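Long-range contact in BT_4661 (Bacteroides thetaiotaomicron, PDB 4AK2), which is a SusE-like surface protein that binds heparin and heparan sulphate, probably for their utilisation by this gut bacterium: residues A[132-145]-A[225-237]. Numbering follows the deposited sequence.
Sequences FQVNPARGGESIAP and TDFKVHINPNLWR. With NA (sodium ion), chain D.
Gly140 and Ile231 form an antiparallel hydrogen-bonded pair: Ile231 N donates to Gly140 O almost straight (2.9 Å), and Gly140 N returns a bond to Ile231 O. Two residues on, Ser142 N donates to Val229 O (2.8 Å), but the strand pattern then passes to a side chain. With chi1 at 77°, Ser142 OG sits between its own backbone N and carbonyl carbon, where it accepts from Val229 N (2.8 Å) while donating to Ile143 O. Glu141 and His230 lie side by side; Glu141 CB covers one face of the imidazole, 4.2 Å from its centroid, with the carboxylate turned 85° to the ring. His230 NE2 is hydrogen-bonded to Asp223 OD2. The fully extended Lys228 runs its methylenes past Ser142 O and brings NZ to Glu141 OE2 (2.7 Å), from 55° out of the carboxylate plane. On the sheet face that carries Ile231, Phe132 CE2 meets Ile231 CG1 at 4.0 Å. At the far end, one water links Pro136 O, Asn232 O and Trp236 N, next to Leu235, whose O binds sodium together with Ser194. In this ligand-binding domain, backbone pairing, continued by a serine hydroxyl beside a salt bridge, thus places 140-141 as an outer strand of the small antiparallel sheet.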
loop_
_atom_site.group_PDB
_atom_site.type_symbol
_atom_site.label_atom_id
_atom_site.label_comp_id
_atom_site.label_asym_id
_atom_site.label_seq_id
_atom_site.Cartn_x
_atom_site.Cartn_y
_atom_site.Cartn_z
ATOM N N PHE A 132 4.099 1.911 -3.165
ATOM C CA PHE A 132 5.309 1.474 -3.847
ATOM C C PHE A 132 4.907 0.293 -4.727
ATOM O O PHE A 132 4.578 -0.788 -4.202
ATOM C CB PHE A 132 6.392 1.080 -2.784
ATOM C CG PHE A 132 7.615 0.424 -3.392
ATOM C CD1 PHE A 132 8.034 0.733 -4.707
ATOM C CD2 PHE A 132 8.343 -0.534 -2.671
ATOM C CE1 PHE A 132 9.169 0.135 -5.302
ATOM C CE2 PHE A 132 9.511 -1.116 -3.250
ATOM C CZ PHE A 132 9.873 -0.809 -4.570
ATOM N N GLN A 133 4.940 0.461 -6.053
ATOM C CA GLN A 133 4.621 -0.555 -7.009
ATOM C C GLN A 133 5.880 -1.325 -7.345
ATOM O O GLN A 133 6.838 -0.730 -7.910
ATOM C CB GLN A 133 4.039 0.072 -8.281
ATOM C CG GLN A 133 2.680 0.725 -7.960
ATOM C CD GLN A 133 2.050 1.311 -9.219
ATOM O OE1 GLN A 133 2.669 2.138 -9.894
ATOM N NE2 GLN A 133 0.810 0.925 -9.512
ATOM N N VAL A 134 5.946 -2.596 -6.976
ATOM C CA VAL A 134 7.152 -3.383 -7.083
ATOM C C VAL A 134 6.896 -4.710 -7.761
ATOM O O VAL A 134 5.856 -5.368 -7.540
ATOM C CB VAL A 134 7.789 -3.560 -5.668
ATOM C CG1 VAL A 134 6.900 -4.429 -4.731
ATOM C CG2 VAL A 134 9.188 -4.168 -5.777
ATOM N N ASN A 135 7.850 -5.164 -8.566
ATOM C CA ASN A 135 7.787 -6.476 -9.195
ATOM C C ASN A 135 8.431 -7.475 -8.221
ATOM O O ASN A 135 9.604 -7.345 -7.914
ATOM C CB ASN A 135 8.583 -6.432 -10.502
ATOM C CG ASN A 135 8.646 -7.766 -11.211
ATOM O OD1 ASN A 135 8.448 -8.829 -10.643
ATOM N ND2 ASN A 135 8.877 -7.704 -12.509
ATOM N N PRO A 136 7.671 -8.443 -7.682
ATOM C CA PRO A 136 8.226 -9.354 -6.679
ATOM C C PRO A 136 9.315 -10.262 -7.219
ATOM O O PRO A 136 10.067 -10.810 -6.426
ATOM C CB PRO A 136 6.996 -10.167 -6.233
ATOM C CG PRO A 136 6.098 -10.160 -7.446
ATOM C CD PRO A 136 6.265 -8.757 -8.007
ATOM N N ALA A 137 9.429 -10.446 -8.535
ATOM C CA ALA A 137 10.552 -11.226 -9.066
ATOM C C ALA A 137 11.859 -10.439 -8.953
ATOM O O ALA A 137 12.867 -11.005 -8.656
ATOM C CB ALA A 137 10.296 -11.666 -10.516
ATOM N N ARG A 138 11.803 -9.149 -9.216
ATOM C CA ARG A 138 12.974 -8.300 -9.321
ATOM C C ARG A 138 13.304 -7.566 -8.023
ATOM O O ARG A 138 14.449 -7.196 -7.784
ATOM C CB ARG A 138 12.776 -7.311 -10.478
ATOM C CG ARG A 138 12.619 -8.055 -11.815
ATOM C CD ARG A 138 12.457 -7.133 -13.024
ATOM N NE ARG A 138 13.722 -6.513 -13.413
ATOM C CZ ARG A 138 14.687 -7.110 -14.132
ATOM N NH1 ARG A 138 14.558 -8.358 -14.574
ATOM N NH2 ARG A 138 15.794 -6.434 -14.444
ATOM N N GLY A 139 12.307 -7.345 -7.178
ATOM C CA GLY A 139 12.514 -6.497 -6.031
ATOM C C GLY A 139 12.646 -5.043 -6.441
ATOM O O GLY A 139 12.513 -4.678 -7.621
ATOM N N GLY A 140 12.962 -4.192 -5.488
ATOM C CA GLY A 140 13.193 -2.783 -5.765
ATOM C C GLY A 140 13.161 -1.958 -4.498
ATOM O O GLY A 140 13.168 -2.510 -3.398
ATOM N N GLU A 141 13.157 -0.642 -4.646
ATOM C CA GLU A 141 13.163 0.295 -3.533
ATOM C C GLU A 141 12.170 1.398 -3.769
ATOM O O GLU A 141 12.005 1.853 -4.906
ATOM C CB GLU A 141 14.560 0.852 -3.246
ATOM C CG GLU A 141 15.116 1.673 -4.361
ATOM C CD GLU A 141 16.583 2.069 -4.160
ATOM O OE1 GLU A 141 17.308 1.334 -3.457
ATOM O OE2 GLU A 141 17.007 3.109 -4.723
ATOM N N SER A 142 11.486 1.798 -2.699
ATOM C CA SER A 142 10.495 2.860 -2.764
ATOM C C SER A 142 11.142 4.220 -2.947
ATOM O O SER A 142 12.379 4.330 -2.977
ATOM C CB SER A 142 9.693 2.869 -1.433
ATOM O OG SER A 142 10.476 3.474 -0.385
ATOM N N ILE A 143 10.313 5.247 -3.110
ATOM C CA ILE A 143 10.761 6.642 -3.005
ATOM C C ILE A 143 11.371 6.892 -1.625
ATOM O O ILE A 143 10.969 6.229 -0.629
ATOM C CB ILE A 143 9.558 7.596 -3.280
ATOM C CG1 ILE A 143 10.029 8.982 -3.748
ATOM C CG2 ILE A 143 8.638 7.721 -2.075
ATOM C CD1 ILE A 143 10.595 9.002 -5.188
ATOM N N ALA A 144 12.259 7.860 -1.480
ATOM C CA ALA A 144 12.715 8.299 -0.181
ATOM C C ALA A 144 11.653 9.240 0.387
ATOM O O ALA A 144 11.167 10.120 -0.307
ATOM C CB ALA A 144 14.057 9.041 -0.328
ATOM N N PRO A 145 11.264 9.067 1.668
ATOM C CA PRO A 145 10.216 9.893 2.214
ATOM C C PRO A 145 10.725 11.275 2.627
ATOM O O PRO A 145 11.932 11.448 2.879
ATOM C CB PRO A 145 9.796 9.124 3.477
ATOM C CG PRO A 145 11.047 8.384 3.912
ATOM C CD PRO A 145 11.742 8.043 2.599
ATOM N N THR A 225 19.684 5.366 5.733
ATOM C CA THR A 225 20.342 6.509 5.094
ATOM C C THR A 225 19.310 7.434 4.464
ATOM O O THR A 225 19.266 8.649 4.731
ATOM C CB THR A 225 21.379 6.017 4.036
ATOM O OG1 THR A 225 22.387 5.291 4.752
ATOM C CG2 THR A 225 22.025 7.168 3.334
ATOM N N ASP A 226 18.485 6.829 3.613
ATOM C CA ASP A 226 17.429 7.530 2.883
ATOM C C ASP A 226 16.019 7.100 3.284
ATOM O O ASP A 226 15.061 7.748 2.865
ATOM C CB ASP A 226 17.627 7.325 1.361
ATOM C CG ASP A 226 18.959 7.804 0.873
ATOM O OD1 ASP A 226 19.342 8.927 1.247
ATOM O OD2 ASP A 226 19.594 7.033 0.121
ATOM N N PHE A 227 15.889 6.007 4.062
ATOM C CA PHE A 227 14.586 5.572 4.612
ATOM C C PHE A 227 13.642 5.060 3.537
ATOM O O PHE A 227 12.442 5.059 3.701
ATOM C CB PHE A 227 13.984 6.668 5.506
ATOM C CG PHE A 227 14.971 7.125 6.551
ATOM C CD1 PHE A 227 15.380 6.229 7.550
ATOM C CD2 PHE A 227 15.579 8.373 6.473
ATOM C CE1 PHE A 227 16.346 6.595 8.486
ATOM C CE2 PHE A 227 16.556 8.748 7.384
ATOM C CZ PHE A 227 16.940 7.859 8.382
ATOM N N LYS A 228 14.198 4.585 2.417
ATOM C CA LYS A 228 13.408 3.868 1.426
ATOM C C LYS A 228 13.055 2.490 1.970
ATOM O O LYS A 228 13.822 1.871 2.728
ATOM C CB LYS A 228 14.213 3.670 0.147
ATOM C CG LYS A 228 14.643 4.972 -0.556
ATOM C CD LYS A 228 15.476 4.679 -1.795
ATOM C CE LYS A 228 15.835 5.955 -2.532
ATOM N NZ LYS A 228 16.624 5.624 -3.763
ATOM N N VAL A 229 11.893 1.996 1.562
ATOM C CA VAL A 229 11.551 0.597 1.783
ATOM C C VAL A 229 12.161 -0.241 0.637
ATOM O O VAL A 229 11.913 0.066 -0.523
ATOM C CB VAL A 229 10.023 0.340 1.853
ATOM C CG1 VAL A 229 9.737 -1.155 1.946
ATOM C CG2 VAL A 229 9.372 1.114 3.005
ATOM N N HIS A 230 12.945 -1.265 0.994
ATOM C CA HIS A 230 13.505 -2.221 0.065
ATOM C C HIS A 230 12.774 -3.497 0.094
ATOM O O HIS A 230 12.438 -3.976 1.172
ATOM C CB HIS A 230 14.979 -2.503 0.427
ATOM C CG HIS A 230 15.830 -1.274 0.399
ATOM N ND1 HIS A 230 16.794 -1.071 -0.539
ATOM C CD2 HIS A 230 15.817 -0.148 1.199
ATOM C CE1 HIS A 230 17.362 0.130 -0.323
ATOM N NE2 HIS A 230 16.772 0.694 0.740
ATOM N N ILE A 231 12.447 -4.045 -1.070
ATOM C CA ILE A 231 11.834 -5.363 -1.222
ATOM C C ILE A 231 12.840 -6.240 -1.946
ATOM O O ILE A 231 13.327 -5.886 -3.037
ATOM C CB ILE A 231 10.505 -5.292 -1.994
ATOM C CG1 ILE A 231 9.472 -4.532 -1.162
ATOM C CG2 ILE A 231 10.007 -6.673 -2.421
ATOM C CD1 ILE A 231 9.018 -5.226 0.111
ATOM N N ASN A 232 13.231 -7.351 -1.348
ATOM C CA ASN A 232 14.227 -8.219 -1.964
ATOM C C ASN A 232 13.608 -9.126 -3.000
ATOM O O ASN A 232 12.430 -9.441 -2.895
ATOM C CB ASN A 232 14.962 -9.010 -0.871
ATOM C CG ASN A 232 15.981 -8.157 -0.173
ATOM O OD1 ASN A 232 16.657 -7.314 -0.801
ATOM N ND2 ASN A 232 16.102 -8.334 1.135
ATOM N N PRO A 233 14.399 -9.509 -4.026
ATOM C CA PRO A 233 13.875 -10.326 -5.132
ATOM C C PRO A 233 13.618 -11.782 -4.747
ATOM O O PRO A 233 14.257 -12.329 -3.843
ATOM C CB PRO A 233 14.981 -10.251 -6.177
ATOM C CG PRO A 233 16.226 -10.029 -5.380
ATOM C CD PRO A 233 15.814 -9.134 -4.235
ATOM N N ASN A 234 12.679 -12.395 -5.450
ATOM C CA ASN A 234 12.489 -13.833 -5.431
ATOM C C ASN A 234 11.978 -14.408 -4.096
ATOM O O ASN A 234 12.082 -15.619 -3.893
ATOM C CB ASN A 234 13.779 -14.585 -5.867
ATOM C CG ASN A 234 13.516 -16.036 -6.255
ATOM O OD1 ASN A 234 12.568 -16.315 -6.983
ATOM N ND2 ASN A 234 14.361 -16.976 -5.795
ATOM N N LEU A 235 11.390 -13.571 -3.229
ATOM C CA LEU A 235 10.894 -14.045 -1.915
ATOM C C LEU A 235 9.367 -13.983 -1.807
ATOM O O LEU A 235 8.746 -14.826 -1.155
ATOM C CB LEU A 235 11.545 -13.221 -0.785
ATOM C CG LEU A 235 13.080 -13.314 -0.758
ATOM C CD1 LEU A 235 13.605 -12.533 0.437
ATOM C CD2 LEU A 235 13.533 -14.772 -0.694
ATOM N N TRP A 236 8.746 -12.974 -2.432
ATOM C CA TRP A 236 7.304 -12.777 -2.316
ATOM C C TRP A 236 6.635 -13.577 -3.401
ATOM O O TRP A 236 6.148 -13.044 -4.409
ATOM C CB TRP A 236 6.972 -11.305 -2.392
ATOM C CG TRP A 236 7.455 -10.520 -1.218
ATOM C CD1 TRP A 236 8.723 -9.934 -1.003
ATOM C CD2 TRP A 236 6.668 -10.227 -0.022
ATOM N NE1 TRP A 236 8.754 -9.306 0.230
ATOM C CE2 TRP A 236 7.516 -9.427 0.849
ATOM C CE3 TRP A 236 5.346 -10.500 0.370
ATOM C CZ2 TRP A 236 7.074 -8.960 2.077
ATOM C CZ3 TRP A 236 4.897 -10.027 1.609
ATOM C CH2 TRP A 236 5.752 -9.293 2.459
ATOM N N ARG A 237 6.612 -14.886 -3.184
ATOM C CA ARG A 237 6.131 -15.862 -4.156
ATOM C C ARG A 237 6.008 -17.200 -3.431
ATOM O O ARG A 237 6.651 -17.445 -2.395
ATOM C CB ARG A 237 7.117 -15.985 -5.328
ATOM C CG ARG A 237 8.396 -16.753 -4.987
ATOM C CD ARG A 237 9.409 -16.785 -6.155
ATOM N NE ARG A 237 8.953 -17.639 -7.269
ATOM C CZ ARG A 237 9.706 -18.451 -8.020
ATOM N NH1 ARG A 237 11.018 -18.489 -7.899
ATOM N NH2 ARG A 237 9.130 -19.232 -8.930
HETATM NA NA NA D . 9.849 -16.597 0.583
HETATM O O HOH W 1 10.275 -10.856 -3.752
HETATM O O HOH W 2 14.024 4.701 -5.196
HETATM O O HOH W 3 14.507 10.397 3.119
HETATM O O HOH W 4 11.125 -18.313 -0.359
#